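Local coordinates for protein CurF (Lyngbya majuscula, PDB 2Q2X) that probably decarboxylates an acyl chain carried on an acyl carrier protein during curacin A biosynthesis, as a crotonase-family (enoyl-CoA hydratase/isomerase) domain, at residues I16-E21 and V51-Y56; H100-G105 and V122-F127. All blocks are in the same frame, centred on the assembly; numbering follows the deposited sequence.

Overall arrangement
Both contacts pair short parallel strands within one crotonase-family chain, but they hold different elements. Contact 1 joins neighbouring strands of the six-stranded sheet and is largely buried, apart from an exposed end where the chains run on into loops. Contact 2 belongs to the separate three-stranded sheet and is only partly buried; one of its strands leads straight into helix 104-110. The centres of contact 1 and contact 2 are about 16 Å apart, and the two do not touch. Contact 1 combines aliphatic packing with a cation-pi pair at its exposed end, whereas contact 2 adds an imidazole acceptor to its backbone ladder and ends in glycines at a helix start.

Contact 1 (I16-E21 and V51-Y56)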
ATOM      1  N   ILE A  16       7.366  12.725  26.000  1.00 39.10           N
ATOM      2  CA  ILE A  16       6.161  13.429  26.439  1.00 38.09           C
ATOM      3  C   ILE A  16       5.210  12.379  26.991  1.00 38.51           C
ATOM      4  O   ILE A  16       4.739  11.500  26.264  1.00 38.02           O
ATOM      5  CB  ILE A  16       5.505  14.252  25.303  1.00 38.64           C
ATOM      6  CG1 ILE A  16       6.379  15.462  24.963  1.00 36.56           C
ATOM      7  CG2 ILE A  16       4.074  14.698  25.696  1.00 37.73           C
ATOM      8  CD1 ILE A  16       5.949  16.234  23.719  1.00 37.22           C
ATOM      9  N   THR A  17       4.952  12.458  28.292  1.00 38.58           N
ATOM     10  CA  THR A  17       4.156  11.437  28.966  1.00 39.23           C
ATOM     11  C   THR A  17       2.803  12.006  29.395  1.00 39.04           C
ATOM     12  O   THR A  17       2.753  12.997  30.131  1.00 39.45           O
ATOM     13  CB  THR A  17       4.911  10.880  30.196  1.00 39.89           C
ATOM     14  OG1 THR A  17       6.284  10.634  29.847  1.00 40.84           O
ATOM     15  CG2 THR A  17       4.263   9.597  30.709  1.00 39.55           C
HETATM   16  N   MSE A  18       1.730  11.373  28.916  1.00 38.10           N
HETATM   17  CA  MSE A  18       0.354  11.752  29.227  1.00 38.36           C
HETATM   18  C   MSE A  18      -0.135  10.933  30.417  1.00 39.74           C
HETATM   19  O   MSE A  18      -0.208   9.702  30.351  1.00 39.06           O
HETATM   20  CB  MSE A  18      -0.574  11.498  28.024  1.00 37.30           C
HETATM   21  CG  MSE A  18      -0.366  12.430  26.827  1.00 35.90           C
HETATM   22 SE   MSE A  18      -1.504  11.905  25.318  1.00 37.50          SE
HETATM   23  CE  MSE A  18      -0.552  10.278  24.778  1.00 33.83           C
ATOM     24  N   LYS A  19      -0.460  11.620  31.508  1.00 41.54           N
ATOM     25  CA  LYS A  19      -1.006  10.950  32.692  1.00 43.38           C
ATOM     26  C   LYS A  19      -2.136  11.766  33.329  1.00 43.69           C
ATOM     27  O   LYS A  19      -1.896  12.643  34.175  1.00 44.08           O
ATOM     28  CB  LYS A  19       0.103  10.659  33.705  1.00 43.36           C
ATOM     29  CG  LYS A  19      -0.327   9.766  34.863  1.00 47.46           C
ATOM     30  CD  LYS A  19       0.848   9.500  35.786  1.00 52.83           C
ATOM     31  CE  LYS A  19       0.442   8.649  36.971  1.00 55.66           C
ATOM     32  NZ  LYS A  19       1.648   8.172  37.694  1.00 60.01           N
ATOM     33  N   ASP A  20      -3.361  11.493  32.890  1.00 43.98           N
ATOM     34  CA  ASP A  20      -4.548  12.073  33.515  1.00 44.49           C
ATOM     35  C   ASP A  20      -5.464  10.922  33.853  1.00 44.88           C
ATOM     36  O   ASP A  20      -6.262  10.484  33.031  1.00 44.35           O
ATOM     37  CB  ASP A  20      -5.241  13.094  32.609  1.00 44.24           C
ATOM     38  CG  ASP A  20      -6.537  13.647  33.218  1.00 44.64           C
ATOM     39  OD1 ASP A  20      -6.746  13.491  34.439  1.00 45.18           O
ATOM     40  OD2 ASP A  20      -7.352  14.236  32.472  1.00 47.19           O
ATOM     41  N   GLU A  21      -5.328  10.431  35.080  1.00 45.96           N
ATOM     42  CA  GLU A  21      -5.991   9.199  35.479  1.00 47.18           C
ATOM     43  C   GLU A  21      -7.509   9.332  35.626  1.00 46.64           C
ATOM     44  O   GLU A  21      -8.226   8.361  35.431  1.00 46.00           O
ATOM     45  CB  GLU A  21      -5.365   8.647  36.760  1.00 47.78           C
ATOM     46  CG  GLU A  21      -3.968   8.052  36.561  1.00 51.45           C
ATOM     47  CD  GLU A  21      -3.640   6.978  37.588  1.00 58.11           C
ATOM     48  OE1 GLU A  21      -2.567   7.073  38.223  1.00 61.18           O
ATOM     49  OE2 GLU A  21      -4.457   6.045  37.762  1.00 60.66           O
ATOM     50  N   VAL A  51      10.995  12.890  19.621  1.00 34.97           N
ATOM     51  CA  VAL A  51      10.031  12.793  20.726  1.00 33.63           C
ATOM     52  C   VAL A  51       9.318  11.444  20.759  1.00 32.81           C
ATOM     53  O   VAL A  51       8.917  10.902  19.736  1.00 32.65           O
ATOM     54  CB  VAL A  51       9.059  14.036  20.866  1.00 34.39           C
ATOM     55  CG1 VAL A  51       9.082  14.924  19.655  1.00 35.05           C
ATOM     56  CG2 VAL A  51       7.634  13.635  21.257  1.00 34.58           C
ATOM     57  N   ILE A  52       9.241  10.883  21.957  1.00 32.65           N
ATOM     58  CA  ILE A  52       8.461   9.694  22.219  1.00 31.74           C
ATOM     59  C   ILE A  52       7.239  10.144  22.988  1.00 32.00           C
ATOM     60  O   ILE A  52       7.355  10.694  24.086  1.00 32.25           O
ATOM     61  CB  ILE A  52       9.259   8.664  23.046  1.00 32.52           C
ATOM     62  CG1 ILE A  52      10.545   8.289  22.284  1.00 34.52           C
ATOM     63  CG2 ILE A  52       8.423   7.406  23.299  1.00 30.60           C
ATOM     64  CD1 ILE A  52      11.658   7.780  23.180  1.00 38.20           C
ATOM     65  N   LEU A  53       6.076   9.936  22.385  1.00 31.98           N
ATOM     66  CA  LEU A  53       4.802  10.282  22.996  1.00 30.80           C
ATOM     67  C   LEU A  53       4.207   9.002  23.574  1.00 30.87           C
ATOM     68  O   LEU A  53       4.110   7.993  22.882  1.00 30.18           O
ATOM     69  CB  LEU A  53       3.863  10.902  21.954  1.00 31.29           C
ATOM     70  CG  LEU A  53       2.433  11.292  22.382  1.00 29.36           C
ATOM     71  CD1 LEU A  53       2.451  12.344  23.510  1.00 25.68           C
ATOM     72  CD2 LEU A  53       1.608  11.785  21.211  1.00 29.92           C
ATOM     73  N   THR A  54       3.835   9.037  24.851  1.00 31.49           N
ATOM     74  CA  THR A  54       3.361   7.833  25.528  1.00 32.38           C
ATOM     75  C   THR A  54       2.283   8.211  26.558  1.00 33.31           C
ATOM     76  O   THR A  54       2.162   9.383  26.948  1.00 33.02           O
ATOM     77  CB  THR A  54       4.557   7.034  26.187  1.00 31.48           C
ATOM     78  OG1 THR A  54       4.132   5.720  26.551  1.00 32.20           O
ATOM     79  CG2 THR A  54       5.114   7.732  27.416  1.00 31.34           C
ATOM     80  N   GLY A  55       1.511   7.228  26.993  1.00 34.32           N
ATOM     81  CA  GLY A  55       0.531   7.469  28.055  1.00 36.34           C
ATOM     82  C   GLY A  55       0.960   6.899  29.395  1.00 38.21           C
ATOM     83  O   GLY A  55       2.158   6.834  29.701  1.00 37.04           O
ATOM     84  N   TYR A  56      -0.036   6.508  30.199  1.00 40.42           N
ATOM     85  CA  TYR A  56       0.183   5.860  31.497  1.00 42.22           C
ATOM     86  C   TYR A  56      -0.655   4.610  31.665  1.00 41.24           C
ATOM     87  O   TYR A  56      -1.767   4.522  31.167  1.00 41.21           O
ATOM     88  CB  TYR A  56      -0.096   6.800  32.676  1.00 43.58           C
ATOM     89  CG  TYR A  56       0.205   6.124  34.008  1.00 50.78           C
ATOM     90  CD1 TYR A  56       1.519   5.775  34.353  1.00 57.33           C
ATOM     91  CD2 TYR A  56      -0.821   5.793  34.902  1.00 57.13           C
ATOM     92  CE1 TYR A  56       1.809   5.134  35.559  1.00 57.99           C
ATOM     93  CE2 TYR A  56      -0.536   5.150  36.123  1.00 59.62           C
ATOM     94  CZ  TYR A  56       0.781   4.829  36.439  1.00 56.11           C
ATOM     95  OH  TYR A  56       1.079   4.198  37.629  1.00 57.25           O
TER
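A beta-alpha-beta crossover of the crotonase fold supplies this contact: strand 13-18 leads through helix 29-44 into strand 50-54, which lies beside it in parallel. The axes of strand segments 16-18 and 51-54 are only 6° from parallel. Three backbone bonds form the ladder: Ile16 N gives to Ile52 O (2.8 Å), Thr54 N to Ile16 O (3.0 Å), and Met18 N to Thr54 O (2.8 Å). Ile16 thus uses both its N-H and its carbonyl on the same neighbouring strand, straddling Leu53 by bonding Ile52 and Thr54.

Aliphatic residues suit the face that bears Ile16 and Leu53, where Ile16 rests on Cys38 and Phe39 of helix 29-44. The CG2 branch of Ile16 meets Leu53 CD1 at 3.6 Å. Met18, a selenomethionine in the crystal, bends at its third torsion, and its CE reaches Leu53 CD1 at 3.9 Å. One methyl of Leu53 therefore serves two partners on the other strand. On the opposite face Thr17 and Thr54 lie side by side and touch through their CG2 methyls, 3.9 Å apart. Their hydroxyls are occupied elsewhere, that of Thr17 by Gln15 and that of Thr54 by Ala96 and Gln98. Threonine suits both places, offering a methyl to its neighbour and a polar atom to the surroundings.

Beyond the ladder the contact becomes exposed. Lys19 has CG anti to its own backbone N (chi1 -171°) and stays extended, which lays its long methylene chain alongside Tyr56, over one ring face, and brings the ammonium there in a cation-pi contact. Glu21 OE1 approaches the same ring obliquely, 3.5 Å from Tyr56 CE2. Lys19 CE stands almost above the ring centre, 3.6 Å from the Tyr56 centroid and 8° off the normal.

Contact 2 (H100-G105 and V122-F127); sequences HSFGGG and VYATNF
His100 and Val122 meet through a side-chain bond: Val122 N donates to His100 ND1 (2.9 Å), arriving at the edge of the imidazole, in its plane. CG of His100 stands beside the backbone N (chi1 -46°), and the turn about chi2 presents ND1 to that amide. With His100 replaced by an alanine, Val122 N would probably lose this acceptor, opening a gap beside Val122 CB.

The buried, tightly packed side holds Ser101 and Tyr123. Ser101 N bonds Val122 O, Ala124 N bonds Ser101 O, and Gly103 N bonds Ala124 O (2.9 Å), the ladder of a parallel pair. Small Ser101 lets the edge of the Tyr123 ring come close, with CE1 3.5 Å from Ser101 OG, while Tyr123 OH reaches Met97 O and Ser118 N.

The face bearing Phe102 is more open to solvent, with Val122 and Asn126 also partly exposed. There Phe102 puts CE2 against Val122 CG1 (3.5 Å) and its ring edge against the Ala124 methyl. Gly103, at the N-cap of helix 104-110, takes a positive phi (52°) that glycine accommodates easily. A glycine-rich turn from strand into helix is characteristic of the crotonase fold, whose relatives draw an oxyanion-hole amide from this helix start.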
ATOM      1  N   HIS A 100      -4.389   1.294  25.632  1.00 33.27           N
ATOM      2  CA  HIS A 100      -5.507   1.395  24.685  1.00 31.75           C
ATOM      3  C   HIS A 100      -5.521   2.768  24.015  1.00 29.61           C
ATOM      4  O   HIS A 100      -5.159   3.751  24.641  1.00 30.21           O
ATOM      5  CB  HIS A 100      -6.859   1.232  25.402  1.00 32.96           C
ATOM      6  CG  HIS A 100      -6.920   0.091  26.375  1.00 35.25           C
ATOM      7  ND1 HIS A 100      -6.928  -1.229  25.978  1.00 37.39           N
ATOM      8  CD2 HIS A 100      -7.030   0.079  27.728  1.00 36.76           C
ATOM      9  CE1 HIS A 100      -7.010  -2.007  27.045  1.00 39.64           C
ATOM     10  NE2 HIS A 100      -7.073  -1.238  28.120  1.00 33.86           N
ATOM     11  N   SER A 101      -5.969   2.816  22.767  1.00 30.04           N
ATOM     12  CA  SER A 101      -6.148   4.077  22.035  1.00 28.79           C
ATOM     13  C   SER A 101      -7.481   4.068  21.299  1.00 28.43           C
ATOM     14  O   SER A 101      -7.729   3.190  20.486  1.00 27.51           O
ATOM     15  CB  SER A 101      -5.017   4.284  21.021  1.00 28.90           C
ATOM     16  OG  SER A 101      -3.742   4.191  21.617  1.00 31.16           O
ATOM     17  N   PHE A 102      -8.330   5.066  21.567  1.00 28.12           N
ATOM     18  CA  PHE A 102      -9.685   5.108  20.994  1.00 28.85           C
ATOM     19  C   PHE A 102      -9.957   6.408  20.246  1.00 27.08           C
ATOM     20  O   PHE A 102      -9.620   7.478  20.742  1.00 26.47           O
ATOM     21  CB  PHE A 102     -10.742   5.013  22.102  1.00 29.96           C
ATOM     22  CG  PHE A 102     -10.704   3.730  22.875  1.00 31.87           C
ATOM     23  CD1 PHE A 102     -10.267   3.719  24.191  1.00 33.88           C
ATOM     24  CD2 PHE A 102     -11.109   2.544  22.290  1.00 34.80           C
ATOM     25  CE1 PHE A 102     -10.242   2.537  24.921  1.00 34.52           C
ATOM     26  CE2 PHE A 102     -11.077   1.354  23.014  1.00 38.95           C
ATOM     27  CZ  PHE A 102     -10.641   1.356  24.322  1.00 31.65           C
ATOM     28  N   GLY A 103     -10.593   6.286  19.082  1.00 27.71           N
ATOM     29  CA  GLY A 103     -11.016   7.427  18.254  1.00 28.14           C
ATOM     30  C   GLY A 103      -9.874   8.379  18.008  1.00 28.57           C
ATOM     31  O   GLY A 103      -8.794   7.977  17.543  1.00 29.68           O
ATOM     32  N   GLY A 104     -10.086   9.641  18.350  1.00 28.82           N
ATOM     33  CA  GLY A 104      -9.042  10.643  18.210  1.00 27.66           C
ATOM     34  C   GLY A 104      -7.778  10.243  18.938  1.00 27.99           C
ATOM     35  O   GLY A 104      -6.694  10.765  18.655  1.00 27.85           O
ATOM     36  N   GLY A 105      -7.905   9.333  19.905  1.00 27.91           N
ATOM     37  CA  GLY A 105      -6.735   8.861  20.648  1.00 26.53           C
ATOM     38  C   GLY A 105      -5.886   7.960  19.783  1.00 26.02           C
ATOM     39  O   GLY A 105      -4.666   7.981  19.862  1.00 28.36           O
ATOM     40  N   VAL A 122      -6.223  -2.495  23.498  1.00 32.84           N
ATOM     41  CA  VAL A 122      -7.351  -2.440  22.577  1.00 31.87           C
ATOM     42  C   VAL A 122      -7.247  -1.144  21.719  1.00 29.38           C
ATOM     43  O   VAL A 122      -6.933  -0.099  22.235  1.00 29.28           O
ATOM     44  CB  VAL A 122      -8.685  -2.509  23.378  1.00 32.89           C
ATOM     45  CG1 VAL A 122      -9.816  -1.896  22.626  1.00 33.16           C
ATOM     46  CG2 VAL A 122      -9.015  -3.971  23.745  1.00 36.71           C
ATOM     47  N   TYR A 123      -7.481  -1.251  20.417  1.00 28.42           N
ATOM     48  CA  TYR A 123      -7.311  -0.113  19.499  1.00 28.14           C
ATOM     49  C   TYR A 123      -8.561   0.034  18.648  1.00 26.89           C
ATOM     50  O   TYR A 123      -9.076  -0.946  18.136  1.00 27.14           O
ATOM     51  CB  TYR A 123      -6.010  -0.299  18.649  1.00 27.36           C
ATOM     52  CG  TYR A 123      -4.773  -0.324  19.528  1.00 25.73           C
ATOM     53  CD1 TYR A 123      -4.213   0.853  19.998  1.00 22.03           C
ATOM     54  CD2 TYR A 123      -4.204  -1.542  19.949  1.00 26.11           C
ATOM     55  CE1 TYR A 123      -3.123   0.845  20.851  1.00 28.82           C
ATOM     56  CE2 TYR A 123      -3.099  -1.565  20.793  1.00 24.93           C
ATOM     57  CZ  TYR A 123      -2.571  -0.383  21.250  1.00 29.83           C
ATOM     58  OH  TYR A 123      -1.488  -0.397  22.093  1.00 31.68           O
ATOM     59  N   ALA A 124      -9.080   1.259  18.505  1.00 28.32           N
ATOM     60  CA  ALA A 124     -10.329   1.444  17.755  1.00 27.03           C
ATOM     61  C   ALA A 124     -10.474   2.835  17.113  1.00 27.36           C
ATOM     62  O   ALA A 124     -10.105   3.815  17.717  1.00 24.83           O
ATOM     63  CB  ALA A 124     -11.533   1.187  18.682  1.00 26.15           C
ATOM     64  N   THR A 125     -10.993   2.896  15.887  1.00 28.70           N
ATOM     65  CA  THR A 125     -11.553   4.147  15.375  1.00 31.66           C
ATOM     66  C   THR A 125     -13.038   4.039  15.655  1.00 32.64           C
ATOM     67  O   THR A 125     -13.781   3.470  14.847  1.00 34.97           O
ATOM     68  CB  THR A 125     -11.291   4.404  13.851  1.00 31.84           C
ATOM     69  OG1 THR A 125     -11.593   3.236  13.087  1.00 31.64           O
ATOM     70  CG2 THR A 125      -9.853   4.772  13.631  1.00 33.73           C
ATOM     71  N   ASN A 126     -13.404   4.589  16.818  1.00 31.95           N
ATOM     72  CA  ASN A 126     -14.686   4.524  17.538  1.00 32.62           C
ATOM     73  C   ASN A 126     -15.942   5.076  16.846  1.00 31.12           C
ATOM     74  O   ASN A 126     -17.066   4.615  17.081  1.00 29.82           O
ATOM     75  CB  ASN A 126     -14.521   5.394  18.792  1.00 32.58           C
ATOM     76  CG  ASN A 126     -14.272   4.595  20.030  1.00 37.79           C
ATOM     77  OD1 ASN A 126     -14.176   3.370  19.985  1.00 48.37           O
ATOM     78  ND2 ASN A 126     -14.165   5.286  21.162  1.00 42.47           N
ATOM     79  N   PHE A 127     -15.740   6.097  16.030  1.00 29.03           N
ATOM     80  CA  PHE A 127     -16.828   6.878  15.456  1.00 29.22           C
ATOM     81  C   PHE A 127     -18.072   6.095  15.062  1.00 28.68           C
ATOM     82  O   PHE A 127     -19.169   6.385  15.534  1.00 29.12           O
ATOM     83  CB  PHE A 127     -16.284   7.690  14.282  1.00 28.21           C
ATOM     84  CG  PHE A 127     -14.977   8.345  14.585  1.00 29.21           C
ATOM     85  CD1 PHE A 127     -14.900   9.376  15.504  1.00 35.52           C
ATOM     86  CD2 PHE A 127     -13.811   7.919  13.961  1.00 33.04           C
ATOM     87  CE1 PHE A 127     -13.674   9.987  15.789  1.00 35.79           C
ATOM     88  CE2 PHE A 127     -12.589   8.531  14.234  1.00 33.89           C
ATOM     89  CZ  PHE A 127     -12.523   9.559  15.143  1.00 33.82           C
TER